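PDB 2F2C: cyclin homolog from Herpesvirus saimiri, which acts as a viral D-type cyclin that may help drive cellular transformation and rapid T-cell proliferation during latent infection, probably by activating a host cyclin-dependent kinase. Local coordinates for residues A[56-60]-A[73-77]; A[183-187]-A[245-249]. All blocks are in the same frame, centred on the assembly; numbering follows the deposited sequence.

Contact 1 (A[56-60]-A[73-77]); sequences LTWMH and FPLSV
The ring of F73 is pushed against the flank of helix 49-65, where L56, M59 and H60 receive it; this joins two successive helices of the N-terminal cyclin box. The short segments run roughly antiparallel, at 146°, and their axes come no closer than 10.7 Å, a gap wide enough for an aromatic ring to bridge. With CG anti to the backbone N, the F73 ring reaches across to helix 49-65. M59 then meets the ring at its edge, CB lying in plane and 3.8 Å from F73 CE1. One face is taken by H60: CB stands 4.0 Å from the F73 centroid, and the imidazole turns its edge to that same face in a T-shaped pair, planes at 86°. The other face, toward its rim, is met by CG2 of V77, one helical turn on from F73. That methyl also touches L56 CD2 at 3.8 Å, the two side chains crossing at about a right angle. The backbone joins in as well, since F73 CZ comes 3.5 Å from L56 O, the carbonyl that accepts the helical bond from H60 N. Nearby, V102 of helix 94-109 touches both M59 and S76, so a third helix of the box closes over this side. The bend at the end of the M59 chain, chi3 55°, brings methyl CE beside S76 OG. That hydroxyl is turned back to its own helix, donating a 2.9 Å hydrogen bond to F73 O, which accepts from V77 N too.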
loop_
_atom_site.group_PDB
_atom_site.type_symbol
_atom_site.label_atom_id
_atom_site.label_comp_id
_atom_site.label_asym_id
_atom_site.label_seq_id
_atom_site.Cartn_x
_atom_site.Cartn_y
_atom_site.Cartn_z
ATOM N N LEU A 56 3.342 -15.868 19.643
ATOM C CA LEU A 56 3.789 -14.579 19.148
ATOM C C LEU A 56 5.287 -14.391 19.367
ATOM O O LEU A 56 5.929 -13.673 18.600
ATOM C CB LEU A 56 2.990 -13.441 19.774
ATOM C CG LEU A 56 1.525 -13.307 19.345
ATOM C CD1 LEU A 56 0.951 -12.028 19.939
ATOM C CD2 LEU A 56 1.378 -13.293 17.811
ATOM N N THR A 57 5.836 -15.044 20.399
ATOM C CA THR A 57 7.282 -15.077 20.641
ATOM C C THR A 57 7.980 -15.816 19.510
ATOM O O THR A 57 9.013 -15.386 19.026
ATOM C CB THR A 57 7.588 -15.721 21.993
ATOM O OG1 THR A 57 7.220 -14.815 23.037
ATOM C CG2 THR A 57 9.069 -15.868 22.200
ATOM N N TRP A 58 7.403 -16.915 19.068
ATOM C CA TRP A 58 7.952 -17.622 17.938
ATOM C C TRP A 58 7.769 -16.805 16.650
ATOM O O TRP A 58 8.731 -16.579 15.914
ATOM C CB TRP A 58 7.299 -18.988 17.839
ATOM C CG TRP A 58 7.734 -19.823 16.687
ATOM C CD1 TRP A 58 8.941 -20.448 16.524
ATOM C CD2 TRP A 58 6.951 -20.171 15.551
ATOM N NE1 TRP A 58 8.957 -21.155 15.345
ATOM C CE2 TRP A 58 7.746 -20.999 14.726
ATOM C CE3 TRP A 58 5.650 -19.869 15.140
ATOM C CZ2 TRP A 58 7.282 -21.518 13.516
ATOM C CZ3 TRP A 58 5.190 -20.373 13.935
ATOM C CH2 TRP A 58 6.001 -21.191 13.137
ATOM N N MET A 59 6.548 -16.348 16.377
ATOM C CA MET A 59 6.279 -15.543 15.178
ATOM C C MET A 59 7.256 -14.343 15.083
ATOM O O MET A 59 7.811 -14.037 14.010
ATOM C CB MET A 59 4.825 -15.075 15.188
ATOM C CG MET A 59 3.779 -16.203 15.098
ATOM S SD MET A 59 2.050 -15.593 15.232
ATOM C CE MET A 59 1.978 -14.346 13.919
ATOM N N HIS A 60 7.477 -13.698 16.233
ATOM C CA HIS A 60 8.472 -12.644 16.347
ATOM C C HIS A 60 9.886 -13.102 15.988
ATOM O O HIS A 60 10.558 -12.476 15.153
ATOM C CB HIS A 60 8.479 -12.018 17.735
ATOM C CG HIS A 60 9.431 -10.873 17.853
ATOM N ND1 HIS A 60 9.059 -9.570 17.605
ATOM C CD2 HIS A 60 10.753 -10.838 18.150
ATOM C CE1 HIS A 60 10.105 -8.776 17.761
ATOM N NE2 HIS A 60 11.145 -9.522 18.090
ATOM N N PHE A 73 5.513 -8.076 11.319
ATOM C CA PHE A 73 5.089 -8.689 12.556
ATOM C C PHE A 73 3.799 -8.076 13.109
ATOM O O PHE A 73 2.858 -8.819 13.390
ATOM C CB PHE A 73 6.204 -8.733 13.605
ATOM C CG PHE A 73 5.794 -9.391 14.877
ATOM C CD1 PHE A 73 5.422 -10.730 14.890
ATOM C CD2 PHE A 73 5.746 -8.670 16.059
ATOM C CE1 PHE A 73 5.038 -11.348 16.072
ATOM C CE2 PHE A 73 5.368 -9.286 17.240
ATOM C CZ PHE A 73 5.009 -10.619 17.248
ATOM N N PRO A 74 3.733 -6.757 13.292
ATOM C CA PRO A 74 2.493 -6.150 13.733
ATOM C C PRO A 74 1.294 -6.635 12.911
ATOM O O PRO A 74 0.258 -7.018 13.492
ATOM C CB PRO A 74 2.756 -4.662 13.530
ATOM C CG PRO A 74 4.171 -4.541 13.847
ATOM C CD PRO A 74 4.802 -5.742 13.161
ATOM N N LEU A 75 1.450 -6.665 11.586
ATOM C CA LEU A 75 0.339 -7.014 10.703
ATOM C C LEU A 75 -0.032 -8.465 10.881
ATOM O O LEU A 75 -1.209 -8.809 10.953
ATOM C CB LEU A 75 0.683 -6.717 9.252
ATOM C CG LEU A 75 -0.373 -6.594 8.158
ATOM C CD1 LEU A 75 -0.515 -7.894 7.448
ATOM C CD2 LEU A 75 -1.720 -6.120 8.671
ATOM N N SER A 76 0.980 -9.310 10.995
ATOM C CA SER A 76 0.746 -10.727 11.192
ATOM C C SER A 76 0.067 -11.013 12.544
ATOM O O SER A 76 -0.612 -12.022 12.677
ATOM C CB SER A 76 2.066 -11.482 11.086
ATOM O OG SER A 76 2.696 -11.492 12.366
ATOM N N VAL A 77 0.269 -10.140 13.538
ATOM C CA VAL A 77 -0.450 -10.206 14.816
ATOM C C VAL A 77 -1.918 -9.796 14.637
ATOM O O VAL A 77 -2.845 -10.433 15.149
ATOM C CB VAL A 77 0.201 -9.295 15.866
ATOM C CG1 VAL A 77 -0.644 -9.202 17.106
ATOM C CG2 VAL A 77 1.568 -9.817 16.256
#

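Contact 2 (A[183-187]-A[245-249]); sequences KALIQ and AFSLY
Y249 lays one face of its ring over the aliphatic end of K183, with K183 CE 3.5 Å from the ring centroid and almost directly above the centre. Its edge is met in plane by I186 CD1, 3.6 Å from Y249 CD1. F246 presents an edge instead: its CD1 lies 3.9 Å from K183 CB, so the lysine chain passes from the rim of one ring to the face of the other. The bend at K183 chi4, 82°, leaves NZ above the phenol ring, 4.9 Å from the Y249 centroid and 20° off the normal, a cation-pi contact. These residues belong to the C-terminal cyclin fold, where the C-terminal end of helix 170-184 and the residues after it meet the same part of helix 232-247. The backbones come close here, A184 lying nearest F246, and the small side chains of A184 and A245 meet with their CB atoms 3.7 Å apart. A type I turn from A184 to Q187, with Q187 N bonded to A184 O, carries Q187 on to a second contact with A245, CB to CB. Q187 CG also packs on L248 CD2 at 3.7 Å, the two side chains crossing at about a right angle. The modelled amide oxygen OE1 faces A245 O, an acceptor pair that makes no hydrogen bond; at 2.8 Å resolution the amide's orientation deserves caution. No hydrogen bond spans the two segments, so their union rests on apolar packing and on the lysine lying over the tyrosine, whose pi cloud probably helps to stabilise the ammonium charge.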
loop_
_atom_site.group_PDB
_atom_site.type_symbol
_atom_site.label_atom_id
_atom_site.label_comp_id
_atom_site.label_asym_id
_atom_site.label_seq_id
_atom_site.Cartn_x
_atom_site.Cartn_y
_atom_site.Cartn_z
ATOM N N LYS A 183 8.459 -5.780 19.956
ATOM C CA LYS A 183 8.569 -6.732 21.067
ATOM C C LYS A 183 7.383 -6.624 22.030
ATOM O O LYS A 183 6.797 -7.642 22.392
ATOM C CB LYS A 183 9.898 -6.623 21.805
ATOM C CG LYS A 183 11.080 -7.306 21.095
ATOM C CD LYS A 183 12.204 -7.588 22.084
ATOM C CE LYS A 183 13.369 -8.334 21.441
ATOM N NZ LYS A 183 14.319 -7.456 20.703
ATOM N N ALA A 184 7.004 -5.399 22.416
ATOM C CA ALA A 184 5.843 -5.162 23.301
ATOM C C ALA A 184 4.583 -5.898 22.851
ATOM O O ALA A 184 3.903 -6.506 23.671
ATOM C CB ALA A 184 5.568 -3.672 23.438
ATOM N N LEU A 185 4.304 -5.866 21.542
ATOM C CA LEU A 185 3.118 -6.510 20.945
ATOM C C LEU A 185 2.990 -8.006 21.229
ATOM O O LEU A 185 1.963 -8.599 20.908
ATOM C CB LEU A 185 3.079 -6.290 19.429
ATOM C CG LEU A 185 2.471 -4.962 18.990
ATOM C CD1 LEU A 185 2.948 -4.571 17.631
ATOM C CD2 LEU A 185 0.972 -5.024 19.012
ATOM N N ILE A 186 4.033 -8.615 21.794
ATOM C CA ILE A 186 3.975 -10.011 22.227
ATOM C C ILE A 186 3.030 -10.156 23.430
ATOM O O ILE A 186 2.293 -11.143 23.551
ATOM C CB ILE A 186 5.417 -10.544 22.567
ATOM C CG1 ILE A 186 6.260 -10.623 21.295
ATOM C CG2 ILE A 186 5.387 -11.912 23.252
ATOM C CD1 ILE A 186 7.642 -11.278 21.485
ATOM N N GLN A 187 3.066 -9.162 24.310
ATOM C CA GLN A 187 2.344 -9.200 25.577
ATOM C C GLN A 187 0.819 -8.971 25.433
ATOM O O GLN A 187 0.374 -8.083 24.673
ATOM C CB GLN A 187 2.966 -8.191 26.542
ATOM C CG GLN A 187 3.974 -8.759 27.529
ATOM C CD GLN A 187 4.706 -9.983 27.024
ATOM O OE1 GLN A 187 5.796 -9.873 26.463
ATOM N NE2 GLN A 187 4.109 -11.150 27.215
ATOM N N ALA A 245 5.947 -4.241 28.874
ATOM C CA ALA A 245 5.763 -5.310 27.890
ATOM C C ALA A 245 7.095 -5.701 27.219
ATOM O O ALA A 245 7.409 -6.898 27.075
ATOM C CB ALA A 245 4.727 -4.895 26.857
ATOM N N PHE A 246 7.871 -4.682 26.848
ATOM C CA PHE A 246 9.195 -4.857 26.255
ATOM C C PHE A 246 10.160 -5.615 27.175
ATOM O O PHE A 246 10.861 -6.508 26.721
ATOM C CB PHE A 246 9.751 -3.495 25.816
ATOM C CG PHE A 246 11.193 -3.507 25.439
ATOM C CD1 PHE A 246 11.628 -4.157 24.281
ATOM C CD2 PHE A 246 12.126 -2.841 26.223
ATOM C CE1 PHE A 246 12.978 -4.155 23.922
ATOM C CE2 PHE A 246 13.472 -2.836 25.877
ATOM C CZ PHE A 246 13.895 -3.493 24.720
ATOM N N SER A 247 10.171 -5.266 28.460
ATOM C CA SER A 247 10.916 -6.021 29.487
ATOM C C SER A 247 10.570 -7.499 29.506
ATOM O O SER A 247 11.446 -8.328 29.717
ATOM C CB SER A 247 10.631 -5.490 30.897
ATOM O OG SER A 247 10.943 -4.122 31.021
ATOM N N LEU A 248 9.294 -7.822 29.308
ATOM C CA LEU A 248 8.786 -9.181 29.516
ATOM C C LEU A 248 9.248 -10.204 28.490
ATOM O O LEU A 248 9.019 -11.403 28.665
ATOM C CB LEU A 248 7.254 -9.178 29.602
ATOM C CG LEU A 248 6.651 -9.317 31.007
ATOM C CD1 LEU A 248 7.512 -8.665 32.080
ATOM C CD2 LEU A 248 5.233 -8.763 31.041
ATOM N N TYR A 249 9.885 -9.726 27.426
ATOM C CA TYR A 249 10.363 -10.571 26.347
ATOM C C TYR A 249 11.382 -11.613 26.831
ATOM O O TYR A 249 12.281 -11.298 27.630
ATOM C CB TYR A 249 10.958 -9.679 25.260
ATOM C CG TYR A 249 11.586 -10.434 24.133
ATOM C CD1 TYR A 249 10.806 -10.960 23.103
ATOM C CD2 TYR A 249 12.965 -10.633 24.094
ATOM C CE1 TYR A 249 11.387 -11.672 22.060
ATOM C CE2 TYR A 249 13.550 -11.331 23.059
ATOM C CZ TYR A 249 12.755 -11.848 22.044
ATOM O OH TYR A 249 13.342 -12.545 21.017
#

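How the contacts relate
Contact 1 is wholly buried inside the N-terminal cyclin box, whereas contact 2, in the C-terminal half, is only partly buried and has F246 and L248 exposed. Contact 1 joins neighbouring helices through an aromatic ring lodged among aliphatic side chains, a histidine ring and backbone atoms; contact 2 joins the C-terminal ends of two helices far apart in sequence, with the residues that follow, and adds a charged lysine. The contacts abut, with centres 11 Å apart: T57 touches I186, and H60 packs on K183 and I186. E64 lies at this seam, its OE2 taking a weak hydrogen bond from H60 NE2 and a long, weak ion pair with K183 NZ.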